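Local structure of extracellular PQQ-dependent sugar dehydrogenase (Coprinopsis cinerea, 6JT6) at residues 54-59 with 149-154; 79-84 with 155-160. The protein carries a heme b in its cytochrome domain, which probably takes up electrons from the PQQ-dependent dehydrogenase domain that oxidises sugars. One frame throughout, in Å; residues are numbered along the deposited sequence.

Contact 1: residues 54-59 with 149-154. With HEM (protoporphyrin IX containing Fe), chain C.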
loop_
_atom_site.group_PDB
_atom_site.type_symbol
_atom_site.label_atom_id
_atom_site.label_comp_id
_atom_site.label_asym_id
_atom_site.label_seq_id
_atom_site.Cartn_x
_atom_site.Cartn_y
_atom_site.Cartn_z
ATOM N N ALA A 54 -0.704 3.322 -15.480
ATOM C CA ALA A 54 -1.319 4.114 -14.408
ATOM C C ALA A 54 -0.352 5.158 -13.887
ATOM O O ALA A 54 0.855 4.949 -13.894
ATOM C CB ALA A 54 -1.788 3.214 -13.251
ATOM N N GLY A 55 -0.872 6.256 -13.352
ATOM C CA GLY A 55 0.012 7.316 -12.838
ATOM C C GLY A 55 0.543 7.059 -11.437
ATOM O O GLY A 55 1.764 7.079 -11.206
ATOM N N TRP A 56 -0.373 6.804 -10.507
ATOM C CA TRP A 56 0.010 6.411 -9.148
ATOM C C TRP A 56 -1.121 5.625 -8.471
ATOM O O TRP A 56 -2.265 5.620 -8.936
ATOM C CB TRP A 56 0.426 7.637 -8.306
ATOM C CG TRP A 56 -0.596 8.746 -8.142
ATOM C CD1 TRP A 56 -0.635 9.936 -8.819
ATOM C CD2 TRP A 56 -1.688 8.776 -7.199
ATOM N NE1 TRP A 56 -1.705 10.707 -8.359
ATOM C CE2 TRP A 56 -2.352 10.017 -7.359
ATOM C CE3 TRP A 56 -2.178 7.852 -6.235
ATOM C CZ2 TRP A 56 -3.457 10.390 -6.565
ATOM C CZ3 TRP A 56 -3.283 8.216 -5.446
ATOM C CH2 TRP A 56 -3.907 9.480 -5.618
ATOM N N ILE A 57 -0.771 4.935 -7.384
ATOM C CA ILE A 57 -1.685 4.059 -6.664
ATOM C C ILE A 57 -1.419 4.312 -5.178
ATOM O O ILE A 57 -0.263 4.323 -4.741
ATOM C CB ILE A 57 -1.402 2.574 -6.978
ATOM C CG1 ILE A 57 -1.296 2.333 -8.495
ATOM C CG2 ILE A 57 -2.452 1.652 -6.278
ATOM C CD1 ILE A 57 -0.742 0.954 -8.873
ATOM N N GLY A 58 -2.489 4.498 -4.414
ATOM C CA GLY A 58 -2.386 4.873 -3.015
ATOM C C GLY A 58 -3.499 4.377 -2.119
ATOM O O GLY A 58 -4.469 3.759 -2.573
ATOM N N ASN A 59 -3.315 4.582 -0.818
ATOM C CA ASN A 59 -4.326 4.163 0.140
ATOM C C ASN A 59 -4.552 5.227 1.199
ATOM O O ASN A 59 -3.885 6.252 1.213
ATOM C CB ASN A 59 -3.990 2.790 0.779
ATOM C CG ASN A 59 -2.653 2.774 1.508
ATOM O OD1 ASN A 59 -2.134 3.806 1.908
ATOM N ND2 ASN A 59 -2.091 1.582 1.687
ATOM N N THR A 149 -1.618 9.676 -14.975
ATOM C CA THR A 149 -0.607 10.709 -14.874
ATOM C C THR A 149 0.239 10.545 -13.614
ATOM O O THR A 149 -0.297 10.551 -12.485
ATOM C CB THR A 149 -1.239 12.118 -14.959
ATOM O OG1 THR A 149 -1.966 12.262 -16.209
ATOM C CG2 THR A 149 -0.158 13.242 -14.836
ATOM N N LYS A 150 1.553 10.386 -13.829
ATOM C CA LYS A 150 2.561 10.274 -12.747
ATOM C C LYS A 150 2.617 11.514 -11.856
ATOM O O LYS A 150 2.151 12.592 -12.262
ATOM C CB LYS A 150 3.969 10.088 -13.304
ATOM C CG LYS A 150 4.194 8.923 -14.251
ATOM C CD LYS A 150 4.166 7.565 -13.590
ATOM C CE LYS A 150 4.143 6.504 -14.684
ATOM N NZ LYS A 150 4.703 5.194 -14.218
ATOM N N PRO A 151 3.208 11.371 -10.637
ATOM C CA PRO A 151 3.505 12.585 -9.890
ATOM C C PRO A 151 4.379 13.523 -10.752
ATOM O O PRO A 151 5.088 13.079 -11.660
ATOM C CB PRO A 151 4.253 12.048 -8.648
ATOM C CG PRO A 151 3.631 10.697 -8.436
ATOM C CD PRO A 151 3.545 10.156 -9.838
ATOM N N LEU A 152 4.277 14.819 -10.483
ATOM C CA LEU A 152 4.796 15.865 -11.395
ATOM C C LEU A 152 6.280 15.741 -11.608
ATOM O O LEU A 152 6.761 15.981 -12.713
ATOM C CB LEU A 152 4.503 17.263 -10.821
ATOM C CG LEU A 152 3.094 17.888 -10.831
ATOM C CD1 LEU A 152 2.793 18.481 -12.184
ATOM C CD2 LEU A 152 1.947 16.975 -10.371
ATOM N N THR A 153 6.998 15.376 -10.546
ATOM C CA THR A 153 8.440 15.141 -10.617
ATOM C C THR A 153 8.698 13.709 -10.101
ATOM O O THR A 153 9.031 13.504 -8.954
ATOM C CB THR A 153 9.249 16.213 -9.854
ATOM O OG1 THR A 153 8.842 16.233 -8.482
ATOM C CG2 THR A 153 8.979 17.617 -10.447
ATOM N N PRO A 154 8.523 12.710 -10.982
ATOM C CA PRO A 154 8.431 11.316 -10.524
ATOM C C PRO A 154 9.732 10.744 -9.932
ATOM O O PRO A 154 9.692 9.716 -9.270
ATOM C CB PRO A 154 7.976 10.550 -11.767
ATOM C CG PRO A 154 8.172 11.454 -12.926
ATOM C CD PRO A 154 8.254 12.863 -12.429
HETATM C CHA HEM C . -11.475 11.224 -1.638
HETATM C CHB HEM C . -9.364 15.353 -3.116
HETATM C CHC HEM C . -5.048 13.160 -3.192
HETATM C CHD HEM C . -7.065 9.324 -0.881
HETATM C C1A HEM C . -11.280 12.519 -2.083
HETATM C C2A HEM C . -12.324 13.436 -2.370
HETATM C C3A HEM C . -11.715 14.592 -2.799
HETATM C C4A HEM C . -10.307 14.399 -2.773
HETATM C CMA HEM C . -12.410 15.875 -3.229
HETATM C CAA HEM C . -13.819 13.191 -2.230
HETATM C CBA HEM C . -14.364 12.125 -3.197
HETATM C CGA HEM C . -14.021 12.344 -4.646
HETATM O O1A HEM C . -13.243 11.573 -5.269
HETATM O O2A HEM C . -14.526 13.314 -5.252
HETATM C C1B HEM C . -8.004 15.114 -3.288
HETATM C C2B HEM C . -7.099 16.086 -3.833
HETATM C C3B HEM C . -5.874 15.453 -3.900
HETATM C C4B HEM C . -6.075 14.087 -3.363
HETATM C CMB HEM C . -7.466 17.516 -4.281
HETATM C CAB HEM C . -4.545 15.944 -4.362
HETATM C CBB HEM C . -4.380 16.781 -5.380
HETATM C C1C HEM C . -5.195 11.937 -2.481
HETATM C C2C HEM C . -4.148 11.029 -2.205
HETATM C C3C HEM C . -4.706 9.930 -1.540
HETATM C C4C HEM C . -6.128 10.164 -1.438
HETATM C CMC HEM C . -2.693 11.292 -2.551
HETATM C CAC HEM C . -3.964 8.749 -1.015
HETATM C CBC HEM C . -2.899 8.233 -1.665
HETATM C C1D HEM C . -8.447 9.541 -0.996
HETATM C C2D HEM C . -9.436 8.556 -0.507
HETATM C C3D HEM C . -10.653 9.082 -0.691
HETATM C C4D HEM C . -10.399 10.407 -1.294
HETATM C CMD HEM C . -9.178 7.197 0.091
HETATM C CAD HEM C . -11.997 8.416 -0.401
HETATM C CBD HEM C . -12.457 8.498 1.043
HETATM C CGD HEM C . -12.905 9.906 1.328
HETATM O O1D HEM C . -12.345 10.633 2.194
HETATM O O2D HEM C . -13.836 10.365 0.652
HETATM N NA HEM C . -10.048 13.117 -2.364
HETATM N NB HEM C . -7.366 13.965 -3.030
HETATM N NC HEM C . -6.377 11.378 -2.052
HETATM N ND HEM C . -9.073 10.666 -1.434
HETATM FE FE HEM C . -8.260 12.257 -2.188
HETATM O O HOH W 1 3.310 4.925 -11.980
#

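Contact 2: residues 79-84 with 155-160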
loop_
_atom_site.group_PDB
_atom_site.type_symbol
_atom_site.label_atom_id
_atom_site.label_comp_id
_atom_site.label_asym_id
_atom_site.label_seq_id
_atom_site.Cartn_x
_atom_site.Cartn_y
_atom_site.Cartn_z
ATOM N N THR A 79 11.787 2.474 -11.849
ATOM C CA THR A 79 12.174 2.614 -10.427
ATOM C C THR A 79 10.924 2.874 -9.550
ATOM O O THR A 79 10.286 3.919 -9.689
ATOM C CB THR A 79 13.238 3.726 -10.228
ATOM O OG1 THR A 79 14.385 3.473 -11.063
ATOM C CG2 THR A 79 13.684 3.842 -8.733
ATOM N N PRO A 80 10.560 1.903 -8.670
ATOM C CA PRO A 80 9.427 2.121 -7.749
ATOM C C PRO A 80 9.733 3.223 -6.715
ATOM O O PRO A 80 10.882 3.452 -6.355
ATOM C CB PRO A 80 9.257 0.750 -7.046
ATOM C CG PRO A 80 10.629 0.135 -7.105
ATOM C CD PRO A 80 11.249 0.620 -8.411
ATOM N N ARG A 81 8.695 3.935 -6.302
ATOM C CA ARG A 81 8.804 4.964 -5.291
ATOM C C ARG A 81 7.613 4.812 -4.377
ATOM O O ARG A 81 6.553 4.321 -4.800
ATOM C CB ARG A 81 8.791 6.365 -5.910
ATOM C CG ARG A 81 9.778 6.569 -7.057
ATOM C CD ARG A 81 10.724 7.704 -6.815
ATOM N NE ARG A 81 11.595 7.832 -7.975
ATOM C CZ ARG A 81 12.896 7.542 -8.008
ATOM N NH1 ARG A 81 13.544 7.114 -6.912
ATOM N NH2 ARG A 81 13.552 7.698 -9.160
ATOM N N ILE A 82 7.761 5.300 -3.147
ATOM C CA ILE A 82 6.666 5.291 -2.190
ATOM C C ILE A 82 6.813 6.467 -1.232
ATOM O O ILE A 82 7.937 6.886 -0.894
ATOM C CB ILE A 82 6.527 3.906 -1.465
ATOM C CG1 ILE A 82 5.209 3.812 -0.679
ATOM C CG2 ILE A 82 7.719 3.617 -0.536
ATOM C CD1 ILE A 82 4.365 2.603 -0.977
ATOM N N SER A 83 5.678 7.003 -0.803
ATOM C CA SER A 83 5.665 8.171 0.044
ATOM C C SER A 83 4.518 8.049 1.061
ATOM O O SER A 83 3.457 7.474 0.743
ATOM C CB SER A 83 5.513 9.416 -0.836
ATOM O OG SER A 83 5.281 10.582 -0.073
ATOM N N ALA A 84 4.735 8.577 2.267
ATOM C CA ALA A 84 3.668 8.706 3.255
ATOM C C ALA A 84 3.210 10.150 3.260
ATOM O O ALA A 84 4.053 11.073 3.275
ATOM C CB ALA A 84 4.144 8.309 4.655
ATOM N N SER A 155 10.866 11.421 -10.134
ATOM C CA SER A 155 12.132 11.034 -9.476
ATOM C C SER A 155 12.154 11.306 -7.966
ATOM O O SER A 155 12.939 10.697 -7.243
ATOM C CB SER A 155 13.302 11.780 -10.119
ATOM O OG SER A 155 13.347 13.079 -9.548
ATOM N N ASP A 156 11.298 12.208 -7.487
ATOM C CA ASP A 156 11.304 12.659 -6.080
ATOM C C ASP A 156 10.125 11.987 -5.328
ATOM O O ASP A 156 8.973 12.169 -5.706
ATOM C CB ASP A 156 11.208 14.203 -6.034
ATOM C CG ASP A 156 11.269 14.803 -4.606
ATOM O OD1 ASP A 156 11.211 14.103 -3.566
ATOM O OD2 ASP A 156 11.365 16.044 -4.528
ATOM N N PRO A 157 10.418 11.253 -4.231
ATOM C CA PRO A 157 9.348 10.641 -3.441
ATOM C C PRO A 157 8.449 11.699 -2.818
ATOM O O PRO A 157 7.316 11.390 -2.456
ATOM C CB PRO A 157 10.085 9.891 -2.334
ATOM C CG PRO A 157 11.452 9.716 -2.831
ATOM C CD PRO A 157 11.759 10.798 -3.802
ATOM N N SER A 158 8.918 12.935 -2.725
ATOM C CA SER A 158 8.031 14.021 -2.212
ATOM C C SER A 158 7.298 14.822 -3.284
ATOM O O SER A 158 6.693 15.871 -2.994
ATOM C CB SER A 158 8.817 14.946 -1.273
ATOM O OG SER A 158 9.133 14.197 -0.108
ATOM N N SER A 159 7.347 14.330 -4.512
ATOM C CA SER A 159 6.664 14.957 -5.657
ATOM C C SER A 159 5.227 15.352 -5.367
ATOM O O SER A 159 4.477 14.594 -4.764
ATOM C CB SER A 159 6.636 14.000 -6.861
ATOM O OG SER A 159 5.980 14.622 -7.946
ATOM N N GLY A 160 4.857 16.545 -5.807
ATOM C CA GLY A 160 3.437 16.890 -5.973
ATOM C C GLY A 160 2.738 15.925 -6.924
ATOM O O GLY A 160 3.370 15.271 -7.790
#

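Contact 1: residues 54-59 with 149-154
W56 reaches from its strand to the heme with the far end of its six-membered ring, CH2 lying 3.8 Å from HEM C2C, while the indole's other end meets the loop 149-154. There its CD1 comes to 3.7 Å from T149 O. Chi1 58° folds CG over the main chain, so the indole spans from heme to T149. NE1 is spoken for by Y162 O, which together with the packing against H146 and W74 should limit rotation of the ring. Next to it the backbones close up at G55, whose CA approaches T149 O at 3.3 Å in a CA-H...O contact; a side chain at G55 would run into that carbonyl. K150, bent at chi2 (-71°), lays CD 3.4 Å from G55 O and carries its ammonium on to V75 O. One water bridges the two segments, accepting from K150 NZ at 2.6 Å and able to donate to G55 O at 2.8 Å. P151 adds apolar packing, its CD 4.3 Å from W56 CB. G55 and W56 together face H146 in a classic beta bulge, at the start of a strand whose W56, G58 and N59 line the heme pocket of this cellobiose-dehydrogenase-type cytochrome domain.

Contact 2: residues 79-84 with 155-160
The guanidinium of R81 presents one face to the backbone carbonyl of S155: S155 O stands 3.2 Å above the plane, over its centre. T79 CG2 covers the opposite face, nearer the rim, so the flat group is sandwiched between a methyl and a carbonyl oxygen. R81 CG lies anti to the carbonyl carbon (chi1 -51°), and a bend at chi2 (-123°) turns the chain along the loop. The N-H groups lie in the plane, where NE donates to P154 O and NH2 forms a salt bridge with D76; S155 O, over the face, is badly angled for NE. An alanine at R81 would remove the cover over S155 O, the bond to P154 O and the salt bridge to D76, and would probably loosen this part of the loop on the strand. S83 also points toward the loop. Its OG is anti to the backbone N, and CB comes to 3.1 Å from P157 O, while R85 binds both S83 OG and P157 O. Between these two side chains the P157 ring lies alongside the strand, CB 4.0 Å from I82 O. A type I turn from D156 to S159 shapes the loop, closed by S159 N to D156 O at 3.0 Å. Within it D156 OD1 accepts from S158 N at 2.7 Å in an Asx turn, the N-H arriving from above the carboxylate plane. No clear hydrogen bond joins the two segments, so cohesion probably rests on the arginine charge lying over a carbonyl dipole, with R81 and R85 tying loop carbonyls to the strand.

Overall arrangement
Contacts 1 and 2 use consecutive pieces of one long loop, 149-154 and 155-160, between strands 138-146 and 166-173, laid against two strands of the same antiparallel sheet, 56-60 and 79-86. Their centres are about 8 Å apart, and strand 70-76 runs between the two strands. The loop folds back on itself: L152 N probably bonds to G160 O at 2.9 Å, and T153 N likewise to S159 OG at 2.9 Å. W74 of the intervening strand serves both, touching W56 and P151 in contact 1 and R81 in contact 2. Contact 1 meets the heme directly; in contact 2 the nearest atoms of the S83 side chain and the heme are about 8 Å apart.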